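Local atomic coordinates of bartonella effector protein (Bep) substrate of VirB T4SS (Bartonella sp. 1-1C, PDB entry 4PY3), a protein that belongs to the Fic family of AMP transferases, although the Fic motif of this N-terminal domain is degenerate and its own activity is uncertain. Residues Y61-H66 and T162-F166; R187-C192 and E206-L210. One frame throughout, in Å; residues are numbered along the deposited sequence.

Interaction 1: Y61-H66 and T162-F166; sequences YLKYIH and TQRVF
Both segments are α-helix, from helix 59-70 and helix 159-173; the short axes pass 9.2 Å apart with their directions at 121°. L62 lies opposite F166 (CA-CA 6.3 Å) and H66 opposite T162 (CA-CA 5.5 Å). F166 takes chi1 t, which brings its ring among Y61, L62 and I65: its CD2 lies 3.8 Å from CD2 of Y61 (t) and 3.7 Å from CD1 of L62 (t, p). The Y61 and F166 rings meet obliquely, planes at 52°. I65 (m, t) reaches both ways, CD1 4.0 Å from CB of F166 and CG2 4.0 Å from CG1 of V165. T162, chi1 m, puts CG2 3.6 Å from CD1 of L62 and OG1 3.2 Å from CD2 of H66; that OG1 hydrogen-bonds to the carbonyl of G158. H66 (chi1 t) stacks on F155 and hydrogen-bonds through NE2 to the carbonyl of A157, both in the Fic-motif loop. Segment 162-166 directly follows this motif, degenerate here, with alanine replacing the catalytic histidine of active Fic proteins.

Interaction 2: R187-C192 and E206-L210; sequences RIMRAC and EMKSL
R187, L210 and A191 lose the most surface here, between two α-helical segments whose short axes come within 8.8 Å and run roughly antiparallel, 146° between directions. The register sets A191 opposite M207 (CA-CA 5.0 Å) and I188 opposite L210 (CA-CA 7.3 Å). R187 is fully extended, chi1 to chi3 all t, and lies across the partner helix: its CD is 4.0 Å from CD1 of L210, one guanidinium face covers CA of L210, and NH2 gives a weak hydrogen bond to OG of S209 (2.9 Å, N-H...O angle 124°). The methylene chain of this arginine therefore packs on leucine, while its polar end reaches the serine. L210 (t, p) points at the first helix and places CD2 4.0 Å from CG1 of I188 and 4.5 Å from CB of A191. The small A191 allows the close backbone approach; its CB lies 4.0 Å from the carbonyl O of E206 and 3.6 Å from CE of M207. M207 (t, p, p) also sets CE 4.0 Å from SG of C192. Toward solvent, R190 NE and E206 OE2 form a long salt bridge of 3.7 Å. Helices 185-197 and 205-214 thus make a helical hairpin, seated on helix 135-152, where M207 packs on A143, F146 and V147, and C192 touches N150.

How the interactions relate
From the N terminus, 95 residues separate segments 61-66 and 162-166, running past the small two-stranded sheet and helices 113-126 and 135-152, before interaction 1 closes. Interaction 2 then opens and closes over 13 intervening residues; the two contacts follow in series, neither nested nor crossed, with centres 19 Å apart. Helix 159-173 is followed directly by helix 185-197, and R164 connects them: its NH2 lies 3.5 Å from CG2 of I188 and also forms a salt bridge with E185. Helix 135-152 is shared, receiving L62 and Q163 from interaction 1 and C192 and M207 from interaction 2, so both belong to one helical Fic core.

Interaction 1: Y61-H66 and T162-F166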
# COMPACT_ATOMS: atom_id res chain seq x y z
N TYR A 61 -10.13 2.02 5.68
CA TYR A 61 -10.32 0.97 4.69
C TYR A 61 -8.98 0.37 4.25
O TYR A 61 -8.86 -0.84 4.10
CB TYR A 61 -11.08 1.50 3.49
CG TYR A 61 -11.44 0.47 2.44
CD1 TYR A 61 -12.26 -0.61 2.75
CD2 TYR A 61 -10.98 0.59 1.13
CE1 TYR A 61 -12.60 -1.55 1.78
CE2 TYR A 61 -11.32 -0.33 0.16
CZ TYR A 61 -12.13 -1.40 0.49
OH TYR A 61 -12.45 -2.34 -0.48
N LEU A 62 -7.99 1.23 4.05
CA LEU A 62 -6.63 0.78 3.72
C LEU A 62 -6.08 -0.19 4.78
O LEU A 62 -5.53 -1.23 4.46
CB LEU A 62 -5.69 1.98 3.59
CG LEU A 62 -4.27 1.65 3.12
CD1 LEU A 62 -4.25 1.34 1.64
CD2 LEU A 62 -3.32 2.79 3.44
N LYS A 63 -6.25 0.18 6.05
CA LYS A 63 -5.82 -0.65 7.15
C LYS A 63 -6.56 -1.97 7.18
O LYS A 63 -5.97 -3.02 7.46
CB LYS A 63 -5.99 0.07 8.48
CG LYS A 63 -4.93 1.14 8.71
CD LYS A 63 -5.02 1.69 10.12
CE LYS A 63 -5.69 3.02 10.18
NZ LYS A 63 -5.51 3.60 11.55
N TYR A 64 -7.86 -1.92 6.90
CA TYR A 64 -8.68 -3.14 6.87
C TYR A 64 -8.19 -4.09 5.77
O TYR A 64 -8.13 -5.30 5.98
CB TYR A 64 -10.16 -2.81 6.70
CG TYR A 64 -11.02 -4.03 6.43
CD1 TYR A 64 -11.35 -4.91 7.46
CD2 TYR A 64 -11.48 -4.32 5.15
CE1 TYR A 64 -12.13 -6.03 7.22
CE2 TYR A 64 -12.25 -5.43 4.90
CZ TYR A 64 -12.58 -6.29 5.93
OH TYR A 64 -13.35 -7.39 5.68
N ILE A 65 -7.82 -3.54 4.62
CA ILE A 65 -7.29 -4.37 3.54
C ILE A 65 -6.00 -5.05 3.99
O ILE A 65 -5.83 -6.24 3.77
CB ILE A 65 -7.01 -3.55 2.28
CG1 ILE A 65 -8.34 -3.10 1.66
CG2 ILE A 65 -6.23 -4.36 1.26
CD1 ILE A 65 -8.20 -1.89 0.77
N HIS A 66 -5.10 -4.27 4.58
CA HIS A 66 -3.83 -4.78 5.05
C HIS A 66 -4.08 -5.84 6.12
O HIS A 66 -3.45 -6.90 6.11
CB HIS A 66 -2.98 -3.65 5.61
CG HIS A 66 -1.56 -4.03 5.90
ND1 HIS A 66 -1.20 -4.71 7.04
CD2 HIS A 66 -0.42 -3.85 5.19
CE1 HIS A 66 0.10 -4.93 7.04
NE2 HIS A 66 0.60 -4.42 5.92
N THR A 162 -1.22 -3.84 -0.65
CA THR A 162 -2.33 -3.17 0.02
C THR A 162 -2.85 -1.96 -0.78
O THR A 162 -4.05 -1.82 -0.98
CB THR A 162 -1.93 -2.72 1.43
OG1 THR A 162 -1.54 -3.87 2.21
CG2 THR A 162 -3.10 -2.04 2.12
N GLN A 163 -1.94 -1.07 -1.18
CA GLN A 163 -2.32 0.13 -1.94
C GLN A 163 -2.87 -0.21 -3.32
O GLN A 163 -3.81 0.42 -3.77
CB GLN A 163 -1.22 1.21 -1.98
CG GLN A 163 0.04 0.72 -2.62
CD GLN A 163 1.26 1.60 -2.33
OE1 GLN A 163 1.30 2.36 -1.33
NE2 GLN A 163 2.25 1.50 -3.19
N ARG A 164 -2.37 -1.28 -3.94
CA ARG A 164 -2.93 -1.71 -5.23
C ARG A 164 -4.37 -2.18 -5.10
O ARG A 164 -5.22 -1.79 -5.90
CB ARG A 164 -2.10 -2.82 -5.85
CG ARG A 164 -0.73 -2.34 -6.26
CD ARG A 164 0.10 -3.48 -6.78
NE ARG A 164 1.50 -3.06 -6.83
CZ ARG A 164 2.48 -3.73 -7.42
NH1 ARG A 164 2.22 -4.86 -8.07
NH2 ARG A 164 3.72 -3.26 -7.37
N VAL A 165 -4.66 -3.00 -4.09
CA VAL A 165 -6.03 -3.45 -3.90
C VAL A 165 -6.94 -2.25 -3.63
O VAL A 165 -8.05 -2.18 -4.14
CB VAL A 165 -6.16 -4.48 -2.77
CG1 VAL A 165 -7.62 -4.75 -2.42
CG2 VAL A 165 -5.50 -5.78 -3.19
N PHE A 166 -6.46 -1.30 -2.83
CA PHE A 166 -7.21 -0.11 -2.49
C PHE A 166 -7.58 0.67 -3.77
O PHE A 166 -8.73 1.03 -3.97
CB PHE A 166 -6.37 0.77 -1.57
CG PHE A 166 -7.07 2.00 -1.07
CD1 PHE A 166 -7.16 3.14 -1.87
CD2 PHE A 166 -7.59 2.05 0.21
CE1 PHE A 166 -7.77 4.28 -1.41
CE2 PHE A 166 -8.22 3.19 0.67
CZ PHE A 166 -8.31 4.31 -0.14

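Interaction 2: R187-C192 and E206-L210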
# COMPACT_ATOMS: atom_id res chain seq x y z
N ARG A 187 8.11 -1.67 -14.12
CA ARG A 187 7.49 -0.42 -14.54
C ARG A 187 6.78 0.29 -13.39
O ARG A 187 6.91 1.50 -13.22
CB ARG A 187 6.49 -0.67 -15.66
CG ARG A 187 5.89 0.61 -16.22
CD ARG A 187 4.91 0.34 -17.34
NE ARG A 187 4.34 1.59 -17.85
CZ ARG A 187 3.31 1.67 -18.69
NH1 ARG A 187 2.72 0.57 -19.15
NH2 ARG A 187 2.88 2.86 -19.06
N ILE A 188 6.03 -0.47 -12.61
CA ILE A 188 5.33 0.07 -11.46
C ILE A 188 6.32 0.71 -10.49
O ILE A 188 6.09 1.82 -9.98
CB ILE A 188 4.49 -1.01 -10.73
CG1 ILE A 188 3.43 -1.58 -11.68
CG2 ILE A 188 3.82 -0.43 -9.49
CD1 ILE A 188 2.74 -2.83 -11.17
N MET A 189 7.43 0.02 -10.25
CA MET A 189 8.48 0.54 -9.39
C MET A 189 9.08 1.83 -9.97
O MET A 189 9.23 2.82 -9.26
CB MET A 189 9.58 -0.51 -9.20
CG MET A 189 10.53 -0.24 -8.02
SD MET A 189 11.75 -1.58 -7.76
CE MET A 189 12.70 -1.64 -9.29
N ARG A 190 9.40 1.81 -11.26
CA ARG A 190 9.94 2.98 -11.95
C ARG A 190 9.04 4.21 -11.76
O ARG A 190 9.52 5.31 -11.49
CB ARG A 190 10.10 2.71 -13.46
CG ARG A 190 10.90 3.81 -14.15
CD ARG A 190 11.37 3.47 -15.57
NE ARG A 190 10.35 2.78 -16.36
CZ ARG A 190 10.30 1.46 -16.57
NH1 ARG A 190 11.21 0.62 -16.06
NH2 ARG A 190 9.32 0.96 -17.31
N ALA A 191 7.73 4.00 -11.88
CA ALA A 191 6.77 5.08 -11.69
C ALA A 191 6.76 5.58 -10.26
O ALA A 191 6.70 6.79 -10.02
CB ALA A 191 5.38 4.61 -12.11
N CYS A 192 6.83 4.66 -9.29
CA CYS A 192 6.88 5.06 -7.89
C CYS A 192 8.13 5.90 -7.63
O CYS A 192 8.07 6.92 -6.92
CB CYS A 192 6.83 3.84 -6.97
SG CYS A 192 5.22 3.02 -6.98
N GLU A 206 5.04 9.36 -15.36
CA GLU A 206 5.09 7.91 -15.54
C GLU A 206 3.96 7.17 -14.85
O GLU A 206 3.57 6.11 -15.31
CB GLU A 206 6.41 7.31 -15.14
CG GLU A 206 6.86 6.07 -15.91
CD GLU A 206 7.26 6.21 -17.37
OE1 GLU A 206 6.68 7.03 -18.13
OE2 GLU A 206 8.16 5.43 -17.78
N MET A 207 3.47 7.70 -13.74
CA MET A 207 2.36 7.08 -13.03
C MET A 207 1.08 7.24 -13.83
O MET A 207 0.28 6.32 -13.94
CB MET A 207 2.20 7.67 -11.62
CG MET A 207 1.24 6.90 -10.71
SD MET A 207 1.79 5.23 -10.36
CE MET A 207 3.26 5.56 -9.37
N LYS A 208 0.88 8.44 -14.38
CA LYS A 208 -0.24 8.70 -15.30
C LYS A 208 -0.20 7.76 -16.48
O LYS A 208 -1.20 7.14 -16.83
CB LYS A 208 -0.21 10.12 -15.81
N SER A 209 0.97 7.65 -17.10
CA SER A 209 1.18 6.74 -18.23
C SER A 209 0.84 5.29 -17.87
O SER A 209 0.15 4.60 -18.62
CB SER A 209 2.62 6.85 -18.72
OG SER A 209 2.97 5.76 -19.56
N LEU A 210 1.31 4.84 -16.71
CA LEU A 210 0.98 3.50 -16.21
C LEU A 210 -0.52 3.32 -16.04
O LEU A 210 -1.09 2.33 -16.50
CB LEU A 210 1.68 3.24 -14.87
CG LEU A 210 1.30 1.95 -14.13
CD1 LEU A 210 1.82 0.73 -14.87
CD2 LEU A 210 1.84 1.97 -12.71